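Local coordinates for secretory pathway GDP dissociation inhibitor (PDB 2BCG), which regulates the GDP/GTP exchange of the Rab GTPase SEC4 by inhibiting GDP dissociation, and extracts GDP-bound YPT7 from vacuolar membranes, at residues I100-V110 and E243-I254. Sequence-based numbering, arbitrary orientation. Where two conformers were deposited one is given.
Sequences ILIHTDVTRYV and ELPQGFARLSAI
Y109 and R250 meet within the Rab-binding surface of the GDI, where both residues 108-114 and residues 236-261 contact YPT1. The extended R250 chain lays CD over the centre of the Y109 ring, a CH-pi contact with CD 3.7 Å from the ring centroid, while its guanidinium, turned 74° from the ring plane, presents an edge to Y109 CE2. At G247 the helix lets the loop come close: with no side chain there, V106 CG1 comes within 3.9 Å of G247 C. Deeper in, V106 covers one face of F248, CG1 lying 4.1 Å from the ring centroid; with CG anti to its carbonyl carbon (chi1 -77°), F248 reaches back to I100 CG2 and L101 CD2. T104 packs crosswise on L251. Two waters link the segments, both donating to Y109 O, one also to E243 O and the other to E243 OE2. R250 NH2 and Y109 OH continue to acidic side chains of the bound partner protein, and E243 OE1 to a basic one. Replacing Y109 by alanine is likely to strip R250 CD of its aromatic cover and deprive the partner's acidic side chain of the hydroxyl. Apolar packing and water bridges, without a direct hydrogen bond, join these partner-binding groups.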
ATOM      1  N   ILE A 100       1.903  -2.275  12.521  1.00 13.72           N
ATOM      2  CA  ILE A 100       1.584  -3.525  11.816  1.00 12.80           C
ATOM      3  C   ILE A 100       2.628  -3.813  10.751  1.00 12.09           C
ATOM      4  O   ILE A 100       3.094  -4.937  10.631  1.00 13.12           O
ATOM      5  CB  ILE A 100       0.185  -3.458  11.189  1.00 12.04           C
ATOM      6  CG1 ILE A 100      -0.875  -3.286  12.274  1.00 13.41           C
ATOM      7  CG2 ILE A 100      -0.105  -4.705  10.310  1.00 12.53           C
ATOM      8  CD1 ILE A 100      -2.257  -3.000  11.704  1.00 14.68           C
ATOM      9  N   LEU A 101       2.994  -2.801   9.967  1.00 12.46           N
ATOM     10  CA  LEU A 101       4.027  -2.957   8.962  1.00 12.91           C
ATOM     11  C   LEU A 101       5.312  -3.518   9.532  1.00 14.21           C
ATOM     12  O   LEU A 101       5.924  -4.399   8.925  1.00 14.36           O
ATOM     13  CB  LEU A 101       4.312  -1.616   8.269  1.00 13.13           C
ATOM     14  CG  LEU A 101       3.242  -1.128   7.274  1.00 13.06           C
ATOM     15  CD1 LEU A 101       3.437   0.370   7.050  1.00 12.60           C
ATOM     16  CD2 LEU A 101       3.324  -1.908   5.930  1.00 13.52           C
ATOM     17  N   ILE A 102       5.734  -2.975  10.673  1.00 14.56           N
ATOM     18  CA  ILE A 102       6.993  -3.430  11.276  1.00 15.33           C
ATOM     19  C   ILE A 102       6.904  -4.839  11.824  1.00 15.25           C
ATOM     20  O   ILE A 102       7.802  -5.628  11.575  1.00 17.34           O
ATOM     21  CB  ILE A 102       7.329  -2.490  12.449  0.70 16.64           C
ATOM     22  CG1 ILE A 102       7.656  -1.105  11.922  0.70 17.97           C
ATOM     23  CG2 ILE A 102       8.461  -3.046  13.272  0.70 16.84           C
ATOM     24  CD1 ILE A 102       7.609  -0.029  12.977  0.70 21.18           C
ATOM     25  N   HIS A 103       5.807  -5.173  12.496  1.00 14.82           N
ATOM     26  CA  HIS A 103       5.666  -6.512  13.096  1.00 15.67           C
ATOM     27  C   HIS A 103       5.580  -7.609  12.034  1.00 15.48           C
ATOM     28  O   HIS A 103       6.063  -8.716  12.242  1.00 15.25           O
ATOM     29  CB  HIS A 103       4.456  -6.575  14.032  1.00 15.90           C
ATOM     30  CG  HIS A 103       4.734  -6.022  15.400  1.00 17.62           C
ATOM     31  ND1 HIS A 103       4.667  -4.675  15.686  1.00 17.60           N
ATOM     32  CD2 HIS A 103       5.113  -6.638  16.552  1.00 20.28           C
ATOM     33  CE1 HIS A 103       5.005  -4.484  16.957  1.00 20.67           C
ATOM     34  NE2 HIS A 103       5.273  -5.659  17.504  1.00 20.33           N
ATOM     35  N   THR A 104       4.974  -7.296  10.878  1.00 14.25           N
ATOM     36  CA  THR A 104       4.763  -8.287   9.805  1.00 13.98           C
ATOM     37  C   THR A 104       5.850  -8.284   8.765  1.00 12.48           C
ATOM     38  O   THR A 104       5.844  -9.124   7.845  1.00 13.75           O
ATOM     39  CB  THR A 104       3.447  -8.022   9.049  1.00 13.20           C
ATOM     40  OG1 THR A 104       3.483  -6.709   8.432  1.00 13.95           O
ATOM     41  CG2 THR A 104       2.198  -8.198   9.957  1.00 13.77           C
ATOM     42  N   ASP A 105       6.767  -7.323   8.856  1.00 12.76           N
ATOM     43  CA  ASP A 105       7.830  -7.156   7.859  1.00 13.60           C
ATOM     44  C   ASP A 105       7.291  -6.859   6.441  1.00 13.38           C
ATOM     45  O   ASP A 105       7.968  -7.084   5.432  1.00 13.03           O
ATOM     46  CB  ASP A 105       8.787  -8.356   7.817  1.00 15.20           C
ATOM     47  CG  ASP A 105       9.670  -8.474   9.074  1.00 19.49           C
ATOM     48  OD1 ASP A 105       9.773  -7.537   9.904  1.00 22.16           O
ATOM     49  OD2 ASP A 105      10.247  -9.559   9.225  1.00 23.78           O
ATOM     50  N   VAL A 106       6.092  -6.299   6.380  1.00 12.80           N
ATOM     51  CA  VAL A 106       5.565  -5.822   5.068  1.00 12.05           C
ATOM     52  C   VAL A 106       6.367  -4.608   4.583  1.00 12.20           C
ATOM     53  O   VAL A 106       6.366  -4.263   3.403  1.00 12.72           O
ATOM     54  CB  VAL A 106       4.041  -5.654   5.109  1.00 12.28           C
ATOM     55  CG1 VAL A 106       3.529  -4.923   3.872  1.00 11.93           C
ATOM     56  CG2 VAL A 106       3.417  -7.030   5.218  1.00 12.32           C
ATOM     57  N   THR A 107       7.155  -4.028   5.504  1.00 12.70           N
ATOM     58  CA  THR A 107       8.212  -3.121   5.122  1.00 13.81           C
ATOM     59  C   THR A 107       9.167  -3.690   4.071  1.00 13.75           C
ATOM     60  O   THR A 107       9.845  -2.914   3.370  1.00 16.18           O
ATOM     61  CB  THR A 107       9.063  -2.711   6.368  1.00 13.07           C
ATOM     62  OG1 THR A 107       9.460  -3.883   7.109  1.00 15.77           O
ATOM     63  CG2 THR A 107       8.252  -1.795   7.288  1.00 17.22           C
ATOM     64  N   ARG A 108       9.226  -5.023   3.929  1.00 13.33           N
ATOM     65  CA  ARG A 108      10.063  -5.629   2.875  1.00 13.80           C
ATOM     66  C   ARG A 108       9.493  -5.386   1.466  1.00 13.31           C
ATOM     67  O   ARG A 108      10.220  -5.527   0.455  1.00 14.09           O
ATOM     68  CB  ARG A 108      10.135  -7.153   3.064  1.00 15.90           C
ATOM     69  CG  ARG A 108      10.895  -7.634   4.260  1.00 18.27           C
ATOM     70  CD  ARG A 108      10.578  -9.138   4.364  1.00 22.02           C
ATOM     71  NE  ARG A 108      11.441  -9.759   5.352  1.00 24.27           N
ATOM     72  CZ  ARG A 108      11.746 -11.059   5.427  1.00 25.07           C
ATOM     73  NH1 ARG A 108      11.233 -11.979   4.580  1.00 21.93           N
ATOM     74  NH2 ARG A 108      12.580 -11.431   6.393  1.00 28.89           N
ATOM     75  N   TYR A 109       8.215  -5.012   1.394  1.00 12.67           N
ATOM     76  CA  TYR A 109       7.520  -4.956   0.090  1.00 12.76           C
ATOM     77  C   TYR A 109       7.115  -3.537  -0.273  1.00 12.93           C
ATOM     78  O   TYR A 109       6.601  -3.289  -1.370  1.00 14.00           O
ATOM     79  CB  TYR A 109       6.283  -5.874   0.060  1.00 12.81           C
ATOM     80  CG  TYR A 109       6.496  -7.198   0.783  1.00 11.40           C
ATOM     81  CD1 TYR A 109       5.579  -7.653   1.700  1.00 12.38           C
ATOM     82  CD2 TYR A 109       7.654  -7.951   0.562  1.00 14.37           C
ATOM     83  CE1 TYR A 109       5.762  -8.849   2.395  1.00 12.68           C
ATOM     84  CE2 TYR A 109       7.858  -9.147   1.243  1.00 13.89           C
ATOM     85  CZ  TYR A 109       6.916  -9.587   2.167  1.00 12.04           C
ATOM     86  OH  TYR A 109       7.107 -10.745   2.920  1.00 14.07           O
ATOM     87  N   VAL A 110       7.298  -2.604   0.682  1.00 12.72           N
ATOM     88  CA  VAL A 110       6.865  -1.208   0.478  1.00 13.14           C
ATOM     89  C   VAL A 110       7.890  -0.296   1.125  1.00 12.89           C
ATOM     90  O   VAL A 110       8.272  -0.502   2.287  1.00 14.27           O
ATOM     91  CB  VAL A 110       5.508  -0.911   1.137  1.00 13.41           C
ATOM     92  CG1 VAL A 110       5.019   0.491   0.700  1.00 13.92           C
ATOM     93  CG2 VAL A 110       4.465  -1.981   0.798  1.00 15.84           C
ATOM     94  N   GLU A 243       0.569   0.068  -3.312  1.00  9.49           N
ATOM     95  CA  GLU A 243       1.591  -0.872  -2.852  1.00  9.66           C
ATOM     96  C   GLU A 243       1.208  -1.560  -1.534  1.00  9.80           C
ATOM     97  O   GLU A 243       1.673  -2.673  -1.250  1.00 11.32           O
ATOM     98  CB  GLU A 243       2.921  -0.166  -2.674  1.00 10.14           C
ATOM     99  CG  GLU A 243       3.414   0.542  -3.935  1.00 10.70           C
ATOM    100  CD  GLU A 243       3.526  -0.411  -5.151  1.00 12.87           C
ATOM    101  OE1 GLU A 243       2.613  -0.404  -6.032  1.00 14.50           O
ATOM    102  OE2 GLU A 243       4.524  -1.162  -5.221  1.00 14.50           O
ATOM    103  N   LEU A 244       0.435  -0.868  -0.692  1.00  9.28           N
ATOM    104  CA  LEU A 244       0.086  -1.402   0.632  1.00  9.50           C
ATOM    105  C   LEU A 244      -0.759  -2.691   0.521  1.00  9.56           C
ATOM    106  O   LEU A 244      -0.363  -3.722   1.083  1.00 11.18           O
ATOM    107  CB  LEU A 244      -0.597  -0.313   1.494  1.00 10.94           C
ATOM    108  CG  LEU A 244       0.351   0.839   1.864  1.00 11.38           C
ATOM    109  CD1 LEU A 244      -0.500   2.051   2.328  1.00 12.75           C
ATOM    110  CD2 LEU A 244       1.369   0.418   2.949  1.00 13.18           C
ATOM    111  N   PRO A 245      -1.926  -2.661  -0.165  1.00  9.49           N
ATOM    112  CA  PRO A 245      -2.684  -3.932  -0.251  1.00  9.71           C
ATOM    113  C   PRO A 245      -1.865  -5.020  -0.930  1.00  9.96           C
ATOM    114  O   PRO A 245      -1.933  -6.176  -0.529  1.00 10.96           O
ATOM    115  CB  PRO A 245      -3.944  -3.570  -1.072  1.00 11.00           C
ATOM    116  CG  PRO A 245      -3.578  -2.263  -1.778  1.00 10.16           C
ATOM    117  CD  PRO A 245      -2.631  -1.547  -0.851  1.00 10.37           C
ATOM    118  N   GLN A 246      -1.084  -4.661  -1.933  1.00  9.79           N
ATOM    119  CA  GLN A 246      -0.267  -5.663  -2.642  1.00  9.50           C
ATOM    120  C   GLN A 246       0.727  -6.310  -1.670  1.00  9.42           C
ATOM    121  O   GLN A 246       0.982  -7.515  -1.733  1.00 10.61           O
ATOM    122  CB  GLN A 246       0.460  -5.038  -3.831  1.00  9.47           C
ATOM    123  CG  GLN A 246      -0.526  -4.710  -4.966  1.00 11.05           C
ATOM    124  CD  GLN A 246       0.178  -4.122  -6.166  1.00 14.17           C
ATOM    125  OE1 GLN A 246       0.967  -4.780  -6.830  1.00 18.85           O
ATOM    126  NE2 GLN A 246      -0.085  -2.863  -6.428  1.00 20.80           N
ATOM    127  N   GLY A 247       1.251  -5.501  -0.754  1.00  9.72           N
ATOM    128  CA  GLY A 247       2.216  -6.030   0.202  1.00 10.02           C
ATOM    129  C   GLY A 247       1.589  -6.967   1.211  1.00  9.42           C
ATOM    130  O   GLY A 247       2.176  -8.014   1.578  1.00  9.98           O
ATOM    131  N   PHE A 248       0.418  -6.588   1.719  1.00  8.97           N
ATOM    132  CA  PHE A 248      -0.270  -7.471   2.668  1.00  9.04           C
ATOM    133  C   PHE A 248      -0.776  -8.741   1.967  1.00  9.87           C
ATOM    134  O   PHE A 248      -0.831  -9.814   2.599  1.00 10.51           O
ATOM    135  CB  PHE A 248      -1.357  -6.723   3.435  1.00 10.02           C
ATOM    136  CG  PHE A 248      -0.785  -5.854   4.524  1.00  9.28           C
ATOM    137  CD1 PHE A 248      -0.376  -6.428   5.751  1.00  9.69           C
ATOM    138  CD2 PHE A 248      -0.565  -4.489   4.302  1.00 10.50           C
ATOM    139  CE1 PHE A 248       0.193  -5.632   6.757  1.00 11.19           C
ATOM    140  CE2 PHE A 248       0.040  -3.690   5.303  1.00 11.13           C
ATOM    141  CZ  PHE A 248       0.388  -4.258   6.543  1.00 11.85           C
ATOM    142  N   ALA A 249      -1.157  -8.630   0.693  1.00  9.87           N
ATOM    143  CA  ALA A 249      -1.551  -9.829  -0.094  1.00 10.14           C
ATOM    144  C   ALA A 249      -0.355 -10.776  -0.232  1.00 10.31           C
ATOM    145  O   ALA A 249      -0.504 -12.000  -0.120  1.00 10.48           O
ATOM    146  CB  ALA A 249      -2.069  -9.426  -1.476  1.00 10.11           C
ATOM    147  N   ARG A 250       0.828 -10.209  -0.479  1.00  9.92           N
ATOM    148  CA  ARG A 250       2.029 -11.051  -0.533  1.00 10.00           C
ATOM    149  C   ARG A 250       2.261 -11.753   0.844  1.00 10.43           C
ATOM    150  O   ARG A 250       2.534 -12.972   0.887  1.00 10.91           O
ATOM    151  CB  ARG A 250       3.241 -10.247  -0.967  1.00 10.61           C
ATOM    152  CG  ARG A 250       4.480 -11.126  -0.993  1.00 10.81           C
ATOM    153  CD  ARG A 250       5.664 -10.375  -1.511  1.00 10.97           C
ATOM    154  NE  ARG A 250       6.828 -11.254  -1.446  1.00 11.67           N
ATOM    155  CZ  ARG A 250       7.134 -12.155  -2.392  1.00 10.18           C
ATOM    156  NH1 ARG A 250       6.396 -12.273  -3.523  1.00 10.33           N
ATOM    157  NH2 ARG A 250       8.192 -12.939  -2.200  1.00 10.11           N
ATOM    158  N   LEU A 251       2.107 -10.999   1.958  1.00 10.59           N
ATOM    159  CA  LEU A 251       2.247 -11.608   3.315  1.00 10.09           C
ATOM    160  C   LEU A 251       1.276 -12.792   3.456  1.00 10.14           C
ATOM    161  O   LEU A 251       1.654 -13.899   3.888  1.00 11.31           O
ATOM    162  CB  LEU A 251       1.951 -10.561   4.393  1.00 11.25           C
ATOM    163  CG  LEU A 251       1.995 -11.094   5.826  1.00 11.12           C
ATOM    164  CD1 LEU A 251       3.424 -11.376   6.306  1.00 13.74           C
ATOM    165  CD2 LEU A 251       1.293 -10.082   6.732  1.00 11.85           C
ATOM    166  N   SER A 252       0.025 -12.574   3.067  1.00 10.29           N
ATOM    167  CA  SER A 252      -0.950 -13.656   3.135  1.00  9.81           C
ATOM    168  C   SER A 252      -0.505 -14.856   2.273  1.00  9.34           C
ATOM    169  O   SER A 252      -0.556 -16.001   2.737  1.00 10.88           O
ATOM    170  CB  SER A 252      -2.318 -13.178   2.651  1.00 10.46           C
ATOM    171  OG  SER A 252      -3.260 -14.210   2.832  1.00 10.89           O
ATOM    172  N   ALA A 253      -0.079 -14.589   1.043  1.00 10.27           N
ATOM    173  CA  ALA A 253       0.339 -15.691   0.125  1.00  9.94           C
ATOM    174  C   ALA A 253       1.508 -16.480   0.719  1.00 11.39           C
ATOM    175  O   ALA A 253       1.547 -17.707   0.657  1.00 11.39           O
ATOM    176  CB  ALA A 253       0.710 -15.109  -1.236  1.00 10.58           C
ATOM    177  N   ILE A 254       2.452 -15.774   1.330  1.00 11.09           N
ATOM    178  CA  ILE A 254       3.600 -16.449   1.936  1.00 11.73           C
ATOM    179  C   ILE A 254       3.133 -17.426   3.005  1.00 11.60           C
ATOM    180  O   ILE A 254       3.677 -18.533   3.146  1.00 13.30           O
ATOM    181  CB  ILE A 254       4.585 -15.404   2.534  1.00 11.07           C
ATOM    182  CG1 ILE A 254       5.324 -14.698   1.400  1.00 11.31           C
ATOM    183  CG2 ILE A 254       5.575 -16.059   3.494  1.00 12.63           C
ATOM    184  CD1 ILE A 254       5.974 -13.426   1.794  1.00 12.97           C
TER
HETATM  185  O   HOH W   1       3.849  -4.229  -2.186  1.00 14.38           O
HETATM  186  O   HOH W   2       6.477  -1.370  -3.486  1.00 14.79           O